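Side-chain contacts in glycosyl hydrolase family 88 (Pedobacter heparinus, PDB 3WIW), which hydrolyses unsaturated glucuronyl residues from fragments of heparin, the substrate for which it is specific: residues Ile41-Ala46 with Gly76-Thr81; Tyr181-Gly186 with Tyr255-Lys260; Lys386-Ala389 with Lys393-Leu396. One frame throughout, in Å; residues are numbered along the deposited sequence.

Contact 1. Residues Ile41-Ala46 with Gly76-Thr81; sequences IQLTRA and GFFPGT
Leu43, on helix 30-49, touches Phe78 and Thr81 of helix 77-89 with the two methyls at its tip. From CB its CG stands anti to its own carbonyl carbon (chi1 -71°), and the fork at CG then divides the work. The CD1 methyl settles 3.6 Å from the backbone oxygen Thr81 O, whereas CD2 meets the methyl of Thr81, CD2 to CG2 3.7 Å, and more loosely the Phe78 ring, CD2 to CE1 4.1 Å. One turn on, Ala46 sets its CB 3.6 Å from CZ of Phe78, so a single methyl and one Leu branch share the far end of that ring.

The side chain of Thr81 meets Leu43 with its methyl, while its hydroxyl is engaged within its own helix: OG1 donates to Phe77 O at 2.9 Å, from above the carbonyl plane, and that oxygen also accepts from Thr81 N. Phe101 meets Phe78 edge-to-face, and Leu382 of helix 375-392 touches both Leu43 and Thr81.

All four residues are buried, and the short helical axes stay 11.4 Å apart at an angle of 127°. Such apolar packing of an outer helix, 30-49, on an inner one, 77-89, is characteristic of the (alpha/alpha)6 barrel.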
ATOM      1  N   ILE A  41     -19.426  -9.716  -0.574  1.00 14.31           N
ATOM      2  CA  ILE A  41     -20.533  -9.273  -1.423  1.00 14.88           C
ATOM      3  C   ILE A  41     -20.102  -8.136  -2.350  1.00 13.35           C
ATOM      4  O   ILE A  41     -20.390  -8.159  -3.562  1.00 13.97           O
ATOM      5  CB  ILE A  41     -21.753  -8.838  -0.584  1.00 16.99           C
ATOM      6  CG1 ILE A  41     -22.385 -10.056   0.083  1.00 19.40           C
ATOM      7  CG2 ILE A  41     -22.794  -8.162  -1.455  1.00 19.70           C
ATOM      8  CD1 ILE A  41     -23.320  -9.698   1.218  1.00 20.92           C
ATOM      9  N   GLN A  42     -19.405  -7.153  -1.796  1.00 12.51           N
ATOM     10  CA  GLN A  42     -18.955  -6.009  -2.583  1.00 12.42           C
ATOM     11  C   GLN A  42     -18.071  -6.466  -3.742  1.00 12.05           C
ATOM     12  O   GLN A  42     -18.286  -6.060  -4.893  1.00 12.62           O
ATOM     13  CB  GLN A  42     -18.214  -5.008  -1.692  1.00 12.69           C
ATOM     14  CG  GLN A  42     -19.113  -4.283  -0.665  1.00 13.04           C
ATOM     15  CD  GLN A  42     -20.172  -3.392  -1.317  1.00 13.12           C
ATOM     16  OE1 GLN A  42     -21.157  -3.882  -1.861  1.00 14.51           O
ATOM     17  NE2 GLN A  42     -19.955  -2.072  -1.279  1.00 13.56           N
ATOM     18  N   LEU A  43     -17.091  -7.323  -3.443  1.00 12.29           N
ATOM     19  CA  LEU A  43     -16.169  -7.815  -4.450  1.00 12.42           C
ATOM     20  C   LEU A  43     -16.895  -8.641  -5.498  1.00 12.02           C
ATOM     21  O   LEU A  43     -16.571  -8.564  -6.682  1.00 12.91           O
ATOM     22  CB  LEU A  43     -15.072  -8.656  -3.800  1.00 12.12           C
ATOM     23  CG  LEU A  43     -14.065  -7.857  -2.978  1.00 12.24           C
ATOM     24  CD1 LEU A  43     -13.113  -8.812  -2.254  1.00 12.88           C
ATOM     25  CD2 LEU A  43     -13.294  -6.832  -3.839  1.00 14.26           C
ATOM     26  N   THR A  44     -17.868  -9.441  -5.070  1.00 12.56           N
ATOM     27  CA  THR A  44     -18.642 -10.248  -6.005  1.00 13.50           C
ATOM     28  C   THR A  44     -19.360  -9.348  -7.011  1.00 13.96           C
ATOM     29  O   THR A  44     -19.295  -9.574  -8.226  1.00 14.96           O
ATOM     30  CB  THR A  44     -19.655 -11.130  -5.264  1.00 14.85           C
ATOM     31  OG1 THR A  44     -18.950 -12.001  -4.377  1.00 17.02           O
ATOM     32  CG2 THR A  44     -20.516 -11.950  -6.229  1.00 15.90           C
ATOM     33  N   ARG A  45     -20.012  -8.306  -6.508  1.00 12.87           N
ATOM     34  CA  ARG A  45     -20.724  -7.381  -7.374  1.00 13.11           C
ATOM     35  C   ARG A  45     -19.751  -6.569  -8.239  1.00 12.54           C
ATOM     36  O   ARG A  45     -20.022  -6.333  -9.419  1.00 13.45           O
ATOM     37  CB  ARG A  45     -21.575  -6.423  -6.535  1.00 14.87           C
ATOM     38  CG  ARG A  45     -22.669  -7.072  -5.691  1.00 16.69           C
ATOM     39  CD  ARG A  45     -23.779  -7.667  -6.519  1.00 18.77           C
ATOM     40  NE  ARG A  45     -24.430  -6.751  -7.465  1.00 19.73           N
ATOM     41  CZ  ARG A  45     -25.404  -5.881  -7.182  1.00 21.48           C
ATOM     42  NH1 ARG A  45     -25.866  -5.717  -5.945  1.00 22.72           N
ATOM     43  NH2 ARG A  45     -25.919  -5.144  -8.159  1.00 22.14           N
ATOM     44  N   ALA A  46     -18.641  -6.110  -7.657  1.00 11.61           N
ATOM     45  CA  ALA A  46     -17.648  -5.361  -8.428  1.00 12.43           C
ATOM     46  C   ALA A  46     -17.131  -6.175  -9.618  1.00 12.34           C
ATOM     47  O   ALA A  46     -17.048  -5.674 -10.747  1.00 12.08           O
ATOM     48  CB  ALA A  46     -16.498  -4.941  -7.539  1.00 12.31           C
ATOM     49  N   GLY A  76      -3.390  -2.463 -10.354  1.00  9.89           N
ATOM     50  CA  GLY A  76      -3.209  -3.781  -9.771  1.00 10.73           C
ATOM     51  C   GLY A  76      -3.961  -4.023  -8.482  1.00  9.42           C
ATOM     52  O   GLY A  76      -4.078  -5.187  -8.068  1.00  9.59           O
ATOM     53  N   PHE A  77      -4.457  -2.972  -7.813  1.00  8.88           N
ATOM     54  CA  PHE A  77      -5.061  -3.162  -6.499  1.00  9.46           C
ATOM     55  C   PHE A  77      -6.350  -3.979  -6.515  1.00  9.23           C
ATOM     56  O   PHE A  77      -6.513  -4.856  -5.684  1.00 10.61           O
ATOM     57  CB  PHE A  77      -5.297  -1.827  -5.790  1.00  8.74           C
ATOM     58  CG  PHE A  77      -4.016  -1.151  -5.380  1.00  8.21           C
ATOM     59  CD1 PHE A  77      -3.185  -1.729  -4.409  1.00  8.91           C
ATOM     60  CD2 PHE A  77      -3.640   0.058  -5.955  1.00  9.13           C
ATOM     61  CE1 PHE A  77      -2.014  -1.102  -3.988  1.00  9.12           C
ATOM     62  CE2 PHE A  77      -2.457   0.694  -5.560  1.00  9.09           C
ATOM     63  CZ  PHE A  77      -1.631   0.107  -4.584  1.00  9.89           C
ATOM     64  N   PHE A  78      -7.268  -3.712  -7.443  1.00  9.39           N
ATOM     65  CA  PHE A  78      -8.535  -4.449  -7.480  1.00  9.98           C
ATOM     66  C   PHE A  78      -8.337  -5.972  -7.658  1.00  9.60           C
ATOM     67  O   PHE A  78      -8.868  -6.738  -6.855  1.00 10.34           O
ATOM     68  CB  PHE A  78      -9.481  -3.879  -8.514  1.00 10.54           C
ATOM     69  CG  PHE A  78     -10.796  -4.588  -8.569  1.00 10.93           C
ATOM     70  CD1 PHE A  78     -11.682  -4.531  -7.490  1.00 11.66           C
ATOM     71  CD2 PHE A  78     -11.153  -5.313  -9.690  1.00 11.05           C
ATOM     72  CE1 PHE A  78     -12.898  -5.185  -7.541  1.00 11.10           C
ATOM     73  CE2 PHE A  78     -12.367  -5.974  -9.758  1.00 12.00           C
ATOM     74  CZ  PHE A  78     -13.253  -5.912  -8.683  1.00 11.09           C
ATOM     75  N   PRO A  79      -7.527  -6.422  -8.648  1.00 10.31           N
ATOM     76  CA  PRO A  79      -7.313  -7.879  -8.684  1.00 11.95           C
ATOM     77  C   PRO A  79      -6.654  -8.396  -7.394  1.00 10.50           C
ATOM     78  O   PRO A  79      -7.004  -9.474  -6.924  1.00 11.00           O
ATOM     79  CB  PRO A  79      -6.434  -8.103  -9.917  1.00 13.09           C
ATOM     80  CG  PRO A  79      -5.999  -6.749 -10.381  1.00 13.23           C
ATOM     81  CD  PRO A  79      -6.974  -5.736  -9.825  1.00 10.45           C
ATOM     82  N   GLY A  80      -5.747  -7.631  -6.799  1.00 10.35           N
ATOM     83  CA  GLY A  80      -5.169  -8.022  -5.528  1.00 11.35           C
ATOM     84  C   GLY A  80      -6.209  -8.183  -4.438  1.00 10.37           C
ATOM     85  O   GLY A  80      -6.160  -9.129  -3.642  1.00 11.03           O
ATOM     86  N   THR A  81      -7.161  -7.262  -4.397  1.00 10.59           N
ATOM     87  CA  THR A  81      -8.239  -7.299  -3.405  1.00  9.78           C
ATOM     88  C   THR A  81      -9.111  -8.536  -3.606  1.00 10.20           C
ATOM     89  O   THR A  81      -9.544  -9.177  -2.630  1.00 10.68           O
ATOM     90  CB  THR A  81      -9.060  -6.001  -3.446  1.00 10.07           C
ATOM     91  OG1 THR A  81      -8.143  -4.905  -3.343  1.00 10.03           O
ATOM     92  CG2 THR A  81     -10.047  -5.936  -2.285  1.00 10.83           C
TER

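Contact 2. Residues Tyr181-Gly186 with Tyr255-Lys260; sequences YLYWAG and YTMSYK
Ser258 OG is gripped from two directions, by the phenol of Tyr183 reaching over from the neighbouring helix and by the backbone of its own. The hydroxyl of Tyr183 donates to it, OH to OG 2.9 Å, and Ser258 OG in turn bonds to the carbonyl oxygen of Gly254, one turn earlier. The buried serine hydroxyl thus accepts from the tyrosine and donates to a helix carbonyl, and this second bond would help to fix the rotation of the serine side chain.

Beside this polar link, Met257 supplies a Met-aromatic contact. Its sulfur sits at the edge of the Tyr183 ring, in the ring plane: SD lies 3.7 Å from both CD2 and CE2, and its line to the ring centroid runs 83° off the normal. CG of Met257 is anti to the backbone N (chi1 170°), and the chain then bends at chi2 and chi3, which folds the sulfur back to the ring. Ser258 OG is likewise near the ring plane, 3.5 Å from CE2 of Tyr183, so sulfur and oxygen meet neighbouring atoms along one side of the phenol.

The backbones remain well separated, with CA of Tyr183 and CA of Ser258 8.3 Å apart, and it is the length of the tyrosine that spans the gap. Outer helix 192-208 contributes Phe195, Ala198 and Ala202 to the surroundings of the ring. Met257 is about 9 Å, side chain to side chain, from the predicted substrate-binding Trp250. The contact joins helices 175-188 and 245-262, consecutive members of the inner ring of the (alpha/alpha)6 barrel.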
ATOM      1  N   TYR A 181       8.335  -6.397  -4.172  1.00 10.08           N
ATOM      2  CA  TYR A 181       8.444  -7.094  -5.444  1.00  9.96           C
ATOM      3  C   TYR A 181       9.881  -7.546  -5.711  1.00 10.01           C
ATOM      4  O   TYR A 181      10.118  -8.719  -6.061  1.00 10.77           O
ATOM      5  CB  TYR A 181       7.976  -6.152  -6.537  1.00 10.11           C
ATOM      6  CG  TYR A 181       7.811  -6.748  -7.937  1.00  9.81           C
ATOM      7  CD1 TYR A 181       7.885  -8.124  -8.210  1.00 10.84           C
ATOM      8  CD2 TYR A 181       7.542  -5.877  -9.004  1.00 10.21           C
ATOM      9  CE1 TYR A 181       7.693  -8.590  -9.528  1.00 11.07           C
ATOM     10  CE2 TYR A 181       7.340  -6.315 -10.282  1.00 11.63           C
ATOM     11  CZ  TYR A 181       7.419  -7.665 -10.553  1.00 11.12           C
ATOM     12  OH  TYR A 181       7.198  -8.065 -11.846  1.00 12.08           O
ATOM     13  N   LEU A 182      10.859  -6.662  -5.515  1.00 10.53           N
ATOM     14  CA  LEU A 182      12.251  -7.014  -5.784  1.00 12.16           C
ATOM     15  C   LEU A 182      12.832  -7.963  -4.748  1.00 11.07           C
ATOM     16  O   LEU A 182      13.668  -8.794  -5.111  1.00 12.12           O
ATOM     17  CB  LEU A 182      13.127  -5.775  -5.876  1.00 14.01           C
ATOM     18  CG  LEU A 182      13.080  -4.957  -7.152  1.00 17.06           C
ATOM     19  CD1 LEU A 182      14.142  -3.868  -7.096  1.00 18.55           C
ATOM     20  CD2 LEU A 182      13.292  -5.855  -8.356  1.00 17.69           C
ATOM     21  N   TYR A 183      12.491  -7.814  -3.468  1.00 11.71           N
ATOM     22  CA  TYR A 183      12.973  -8.805  -2.499  1.00 11.93           C
ATOM     23  C   TYR A 183      12.511 -10.204  -2.896  1.00 12.50           C
ATOM     24  O   TYR A 183      13.295 -11.164  -2.907  1.00 14.32           O
ATOM     25  CB  TYR A 183      12.469  -8.514  -1.095  1.00 12.30           C
ATOM     26  CG  TYR A 183      12.992  -7.261  -0.417  1.00 11.21           C
ATOM     27  CD1 TYR A 183      14.356  -6.995  -0.303  1.00 11.92           C
ATOM     28  CD2 TYR A 183      12.101  -6.368   0.190  1.00 11.47           C
ATOM     29  CE1 TYR A 183      14.797  -5.857   0.357  1.00 12.62           C
ATOM     30  CE2 TYR A 183      12.544  -5.232   0.842  1.00 12.26           C
ATOM     31  CZ  TYR A 183      13.888  -4.986   0.930  1.00 12.59           C
ATOM     32  OH  TYR A 183      14.332  -3.865   1.596  1.00 13.14           O
ATOM     33  N   TRP A 184      11.239 -10.318  -3.256  1.00 11.63           N
ATOM     34  CA  TRP A 184      10.659 -11.591  -3.655  1.00 12.10           C
ATOM     35  C   TRP A 184      11.327 -12.102  -4.927  1.00 11.60           C
ATOM     36  O   TRP A 184      11.742 -13.254  -5.002  1.00 13.78           O
ATOM     37  CB  TRP A 184       9.136 -11.454  -3.872  1.00 12.88           C
ATOM     38  CG  TRP A 184       8.571 -12.671  -4.528  1.00 13.73           C
ATOM     39  CD1 TRP A 184       8.210 -13.840  -3.919  1.00 15.41           C
ATOM     40  CD2 TRP A 184       8.384 -12.873  -5.944  1.00 13.53           C
ATOM     41  NE1 TRP A 184       7.790 -14.744  -4.874  1.00 16.37           N
ATOM     42  CE2 TRP A 184       7.885 -14.176  -6.119  1.00 15.15           C
ATOM     43  CE3 TRP A 184       8.555 -12.057  -7.071  1.00 14.02           C
ATOM     44  CZ2 TRP A 184       7.562 -14.698  -7.386  1.00 15.17           C
ATOM     45  CZ3 TRP A 184       8.243 -12.573  -8.338  1.00 14.93           C
ATOM     46  CH2 TRP A 184       7.758 -13.883  -8.480  1.00 15.33           C
ATOM     47  N   ALA A 185      11.447 -11.241  -5.933  1.00 11.59           N
ATOM     48  CA  ALA A 185      11.964 -11.661  -7.238  1.00 12.52           C
ATOM     49  C   ALA A 185      13.448 -12.032  -7.179  1.00 12.87           C
ATOM     50  O   ALA A 185      13.889 -12.973  -7.840  1.00 13.74           O
ATOM     51  CB  ALA A 185      11.736 -10.556  -8.256  1.00 11.32           C
ATOM     52  N   GLY A 186      14.229 -11.299  -6.388  1.00 12.71           N
ATOM     53  CA  GLY A 186      15.633 -11.598  -6.219  1.00 13.92           C
ATOM     54  C   GLY A 186      15.836 -13.015  -5.726  1.00 15.09           C
ATOM     55  O   GLY A 186      16.733 -13.718  -6.196  1.00 16.24           O
ATOM     56  N   TYR A 255       9.342  -0.346   6.166  1.00  9.02           N
ATOM     57  CA  TYR A 255      10.392  -0.873   7.058  1.00  9.61           C
ATOM     58  C   TYR A 255       9.960  -2.150   7.759  1.00 10.03           C
ATOM     59  O   TYR A 255      10.798  -3.017   7.991  1.00 11.25           O
ATOM     60  CB  TYR A 255      10.963   0.214   8.011  1.00 10.04           C
ATOM     61  CG  TYR A 255      11.777   1.144   7.159  1.00 10.21           C
ATOM     62  CD1 TYR A 255      13.031   0.744   6.709  1.00 10.67           C
ATOM     63  CD2 TYR A 255      11.247   2.336   6.669  1.00 10.45           C
ATOM     64  CE1 TYR A 255      13.775   1.528   5.853  1.00 11.27           C
ATOM     65  CE2 TYR A 255      11.976   3.126   5.800  1.00  9.70           C
ATOM     66  CZ  TYR A 255      13.235   2.707   5.384  1.00  9.87           C
ATOM     67  OH  TYR A 255      13.929   3.494   4.505  1.00 11.35           O
ATOM     68  N   THR A 256       8.666  -2.284   8.054  1.00  9.60           N
ATOM     69  CA  THR A 256       8.139  -3.529   8.596  1.00  9.95           C
ATOM     70  C   THR A 256       8.342  -4.665   7.581  1.00 10.15           C
ATOM     71  O   THR A 256       8.863  -5.738   7.916  1.00 10.46           O
ATOM     72  CB  THR A 256       6.663  -3.350   8.981  1.00 10.39           C
ATOM     73  OG1 THR A 256       6.568  -2.318   9.976  1.00 11.32           O
ATOM     74  CG2 THR A 256       6.115  -4.642   9.523  1.00 11.40           C
ATOM     75  N   MET A 257       7.965  -4.404   6.331  1.00  9.81           N
ATOM     76  CA  MET A 257       8.117  -5.372   5.249  1.00  9.93           C
ATOM     77  C   MET A 257       9.601  -5.612   4.932  1.00 10.59           C
ATOM     78  O   MET A 257      10.012  -6.758   4.691  1.00 10.84           O
ATOM     79  CB  MET A 257       7.306  -4.906   4.033  1.00 10.09           C
ATOM     80  CG  MET A 257       7.543  -5.676   2.743  1.00 10.53           C
ATOM     81  SD  MET A 257       8.998  -5.127   1.793  1.00 11.16           S
ATOM     82  CE  MET A 257       8.488  -3.452   1.395  1.00 14.45           C
ATOM     83  N   SER A 258      10.435  -4.565   4.933  1.00 10.81           N
ATOM     84  CA  SER A 258      11.867  -4.772   4.658  1.00 10.92           C
ATOM     85  C   SER A 258      12.492  -5.627   5.743  1.00 10.95           C
ATOM     86  O   SER A 258      13.355  -6.445   5.442  1.00 12.32           O
ATOM     87  CB  SER A 258      12.607  -3.446   4.566  1.00 10.53           C
ATOM     88  OG  SER A 258      12.291  -2.768   3.354  1.00 11.39           O
ATOM     89  N   TYR A 259      12.088  -5.438   7.009  1.00 11.18           N
ATOM     90  CA  TYR A 259      12.539  -6.344   8.062  1.00 12.87           C
ATOM     91  C   TYR A 259      12.109  -7.787   7.782  1.00 13.08           C
ATOM     92  O   TYR A 259      12.917  -8.716   7.861  1.00 13.60           O
ATOM     93  CB  TYR A 259      12.112  -5.902   9.464  1.00 13.63           C
ATOM     94  CG  TYR A 259      12.604  -6.896  10.502  1.00 15.12           C
ATOM     95  CD1 TYR A 259      13.959  -6.992  10.821  1.00 15.89           C
ATOM     96  CD2 TYR A 259      11.729  -7.793  11.103  1.00 16.07           C
ATOM     97  CE1 TYR A 259      14.407  -7.906  11.751  1.00 16.99           C
ATOM     98  CE2 TYR A 259      12.170  -8.711  12.046  1.00 18.05           C
ATOM     99  CZ  TYR A 259      13.510  -8.765  12.360  1.00 18.98           C
ATOM    100  OH  TYR A 259      13.951  -9.673  13.290  1.00 21.92           O
ATOM    101  N   LYS A 260      10.839  -7.976   7.455  1.00 12.53           N
ATOM    102  CA  LYS A 260      10.305  -9.311   7.203  1.00 13.92           C
ATOM    103  C   LYS A 260      11.116 -10.024   6.119  1.00 14.21           C
ATOM    104  O   LYS A 260      11.423 -11.214   6.244  1.00 16.01           O
ATOM    105  CB  LYS A 260       8.845  -9.185   6.781  1.00 16.13           C
ATOM    106  CG  LYS A 260       8.092 -10.484   6.558  1.00 20.06           C
ATOM    107  CD  LYS A 260       6.651 -10.068   6.212  1.00 23.41           C
ATOM    108  CE  LYS A 260       5.626 -11.175   6.245  1.00 25.60           C
ATOM    109  NZ  LYS A 260       4.318 -10.565   5.855  1.00 25.55           N
TER

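Contact 3. Residues Lys386-Ala389 with Lys393-Leu396; sequences KRYA and KIDL
Ala389 is the bump and the returning chain Ile394-Leu396 the hollow that receives it. The methyl CB of Ala389 meets the carbonyl oxygen of Ile394, CB to O 3.7 Å, and a methyl of Leu396, CB to CD1 3.8 Å. The root of the Ile394 side chain forms another wall of the hollow, its CB 4.3 Å from CB of Ala389. Leu396 holds CG anti to its carbonyl carbon (chi1 -62°), which brings its CD1 branch in beside the alanine.

A second, shallower fit lies next to this one. The outer methyl of Ile394 extends to the Tyr388 ring, CD1 to CE2 4.2 Å, approaching obliquely. That ring is also lined by Phe330, nearly parallel to it, and by Trp31, edge-to-face, while its hydroxyl is hydrogen-bonded to Glu334.

The main chain accompanies these fits with a bond of its own. Ile394 N donates to Ala389 O over 2.9 Å, fairly straight at 159° about the hydrogen and in the carbonyl plane. Lys393, with positive phi, reverses the chain at the helix end and points its own CB away from the helix. Ile394 and Leu396 also rest on helix 30-49, at Leu32 for the former and at Lys33 and Thr36 for the latter; Leu396 also touches Leu88.

This is a Schellman motif closing helix 375-392: the six-to-one backbone bond from Ile394 to Ala389 is joined by the apolar contact between the same two residues that commonly accompanies this helix C-cap.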
ATOM      1  N   LYS A 386      -6.905 -10.082   6.963  0.73 12.31           N
ATOM      2  CA  LYS A 386      -6.283 -11.393   6.854  0.73 13.04           C
ATOM      3  C   LYS A 386      -5.179 -11.557   7.918  0.73 12.06           C
ATOM      4  O   LYS A 386      -5.103 -12.593   8.577  0.73 12.16           O
ATOM      5  CB  LYS A 386      -5.722 -11.591   5.445  0.73 14.56           C
ATOM      6  CG  LYS A 386      -5.282 -13.006   5.164  0.73 16.26           C
ATOM      7  CD  LYS A 386      -4.835 -13.212   3.710  0.73 17.34           C
ATOM      8  CE  LYS A 386      -3.628 -12.350   3.371  0.73 18.54           C
ATOM      9  NZ  LYS A 386      -2.785 -12.997   2.310  0.73 18.38           N
ATOM     10  N   ARG A 387      -4.340 -10.535   8.105  1.00 11.99           N
ATOM     11  CA  ARG A 387      -3.293 -10.601   9.127  1.00 12.10           C
ATOM     12  C   ARG A 387      -3.867 -10.720  10.542  1.00 12.51           C
ATOM     13  O   ARG A 387      -3.377 -11.493  11.380  1.00 13.11           O
ATOM     14  CB  ARG A 387      -2.347  -9.398   9.013  1.00 11.46           C
ATOM     15  CG  ARG A 387      -1.508  -9.430   7.773  1.00 11.55           C
ATOM     16  CD  ARG A 387      -0.693  -8.149   7.590  1.00 11.17           C
ATOM     17  NE  ARG A 387       0.147  -8.237   6.394  1.00 11.24           N
ATOM     18  CZ  ARG A 387       1.153  -7.413   6.114  1.00 10.93           C
ATOM     19  NH1 ARG A 387       1.890  -7.625   5.019  1.00 12.98           N
ATOM     20  NH2 ARG A 387       1.436  -6.387   6.918  1.00 11.79           N
ATOM     21  N   TYR A 388      -4.914  -9.949  10.803  1.00 12.49           N
ATOM     22  CA  TYR A 388      -5.569  -9.955  12.093  1.00 13.01           C
ATOM     23  C   TYR A 388      -6.177 -11.337  12.357  1.00 13.31           C
ATOM     24  O   TYR A 388      -6.002 -11.915  13.430  1.00 13.95           O
ATOM     25  CB  TYR A 388      -6.653  -8.872  12.121  1.00 12.79           C
ATOM     26  CG  TYR A 388      -7.418  -8.806  13.421  1.00 13.56           C
ATOM     27  CD1 TYR A 388      -6.967  -8.018  14.466  1.00 14.60           C
ATOM     28  CD2 TYR A 388      -8.581  -9.528  13.602  1.00 15.15           C
ATOM     29  CE1 TYR A 388      -7.648  -7.935  15.654  1.00 14.89           C
ATOM     30  CE2 TYR A 388      -9.303  -9.437  14.794  1.00 15.53           C
ATOM     31  CZ  TYR A 388      -8.819  -8.652  15.814  1.00 14.88           C
ATOM     32  OH  TYR A 388      -9.492  -8.581  16.999  1.00 16.07           O
ATOM     33  N   ALA A 389      -6.921 -11.862  11.390  1.00 13.58           N
ATOM     34  CA  ALA A 389      -7.531 -13.170  11.551  1.00 13.87           C
ATOM     35  C   ALA A 389      -6.499 -14.284  11.743  1.00 15.08           C
ATOM     36  O   ALA A 389      -6.755 -15.245  12.473  1.00 16.59           O
ATOM     37  CB  ALA A 389      -8.453 -13.478  10.373  1.00 15.05           C
ATOM     38  N   LYS A 393      -6.391 -16.472  14.927  1.00 20.01           N
ATOM     39  CA  LYS A 393      -6.836 -17.820  14.508  1.00 21.32           C
ATOM     40  C   LYS A 393      -8.340 -17.892  14.291  1.00 22.47           C
ATOM     41  O   LYS A 393      -9.011 -18.838  14.699  1.00 23.37           O
ATOM     42  CB  LYS A 393      -6.364 -18.909  15.470  1.00 22.35           C
ATOM     43  CG  LYS A 393      -4.867 -18.898  15.634  1.00 22.97           C
ATOM     44  CD  LYS A 393      -4.383 -20.117  16.339  1.00 23.58           C
ATOM     45  CE  LYS A 393      -2.934 -19.951  16.734  1.00 23.94           C
ATOM     46  NZ  LYS A 393      -2.472 -21.244  17.227  1.00 23.28           N
ATOM     47  N   ILE A 394      -8.864 -16.867  13.640  1.00 23.31           N
ATOM     48  CA  ILE A 394     -10.288 -16.773  13.350  1.00 24.90           C
ATOM     49  C   ILE A 394     -10.572 -17.264  11.934  1.00 26.93           C
ATOM     50  O   ILE A 394      -9.996 -16.759  10.959  1.00 27.19           O
ATOM     51  CB  ILE A 394     -10.821 -15.329  13.513  1.00 25.22           C
ATOM     52  CG1 ILE A 394     -10.670 -14.860  14.964  1.00 26.26           C
ATOM     53  CG2 ILE A 394     -12.283 -15.271  13.102  1.00 24.86           C
ATOM     54  CD1 ILE A 394     -10.805 -13.362  15.153  1.00 26.91           C
ATOM     55  N   ASP A 395     -11.461 -18.249  11.838  1.00 28.87           N
ATOM     56  CA  ASP A 395     -11.904 -18.798  10.562  1.00 31.17           C
ATOM     57  C   ASP A 395     -12.985 -17.909   9.959  1.00 30.32           C
ATOM     58  O   ASP A 395     -14.052 -17.748  10.549  1.00 30.83           O
ATOM     59  CB  ASP A 395     -12.488 -20.186  10.819  1.00 33.19           C
ATOM     60  CG  ASP A 395     -12.802 -20.947   9.546  1.00 35.68           C
ATOM     61  OD1 ASP A 395     -12.758 -20.354   8.446  1.00 37.50           O
ATOM     62  OD2 ASP A 395     -13.100 -22.158   9.657  1.00 35.86           O
ATOM     63  N   LEU A 396     -12.715 -17.346   8.785  1.00 28.91           N
ATOM     64  CA  LEU A 396     -13.673 -16.483   8.101  1.00 28.62           C
ATOM     65  C   LEU A 396     -14.227 -17.091   6.802  1.00 29.55           C
ATOM     66  O   LEU A 396     -14.853 -16.392   6.005  1.00 29.32           O
ATOM     67  CB  LEU A 396     -13.029 -15.125   7.810  1.00 27.28           C
ATOM     68  CG  LEU A 396     -12.579 -14.300   9.017  1.00 25.08           C
ATOM     69  CD1 LEU A 396     -11.783 -13.091   8.581  1.00 23.69           C
ATOM     70  CD2 LEU A 396     -13.806 -13.861   9.800  1.00 24.79           C
TER

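Contacts 1 and 2 are buried and join separate helices of the barrel, whereas contact 3 is partly buried and folds the end of one helix onto the chain that follows it. Contact 1 links an outer to an inner helix by apolar packing, with no hydrogen bond across it; contact 2 links two inner helices through a hydroxyl and a sulfur; contact 3 combines a backbone bond with small apolar fits. Helix 30-49 takes part in contact 1 and also backs the tail in contact 3. Contacts 2 and 3 meet where Lys260 NZ and Arg387 NH1 come within 3.9 Å, near Asp318, which forms a salt bridge with Lys260 and a long, weak ion pair with Arg387.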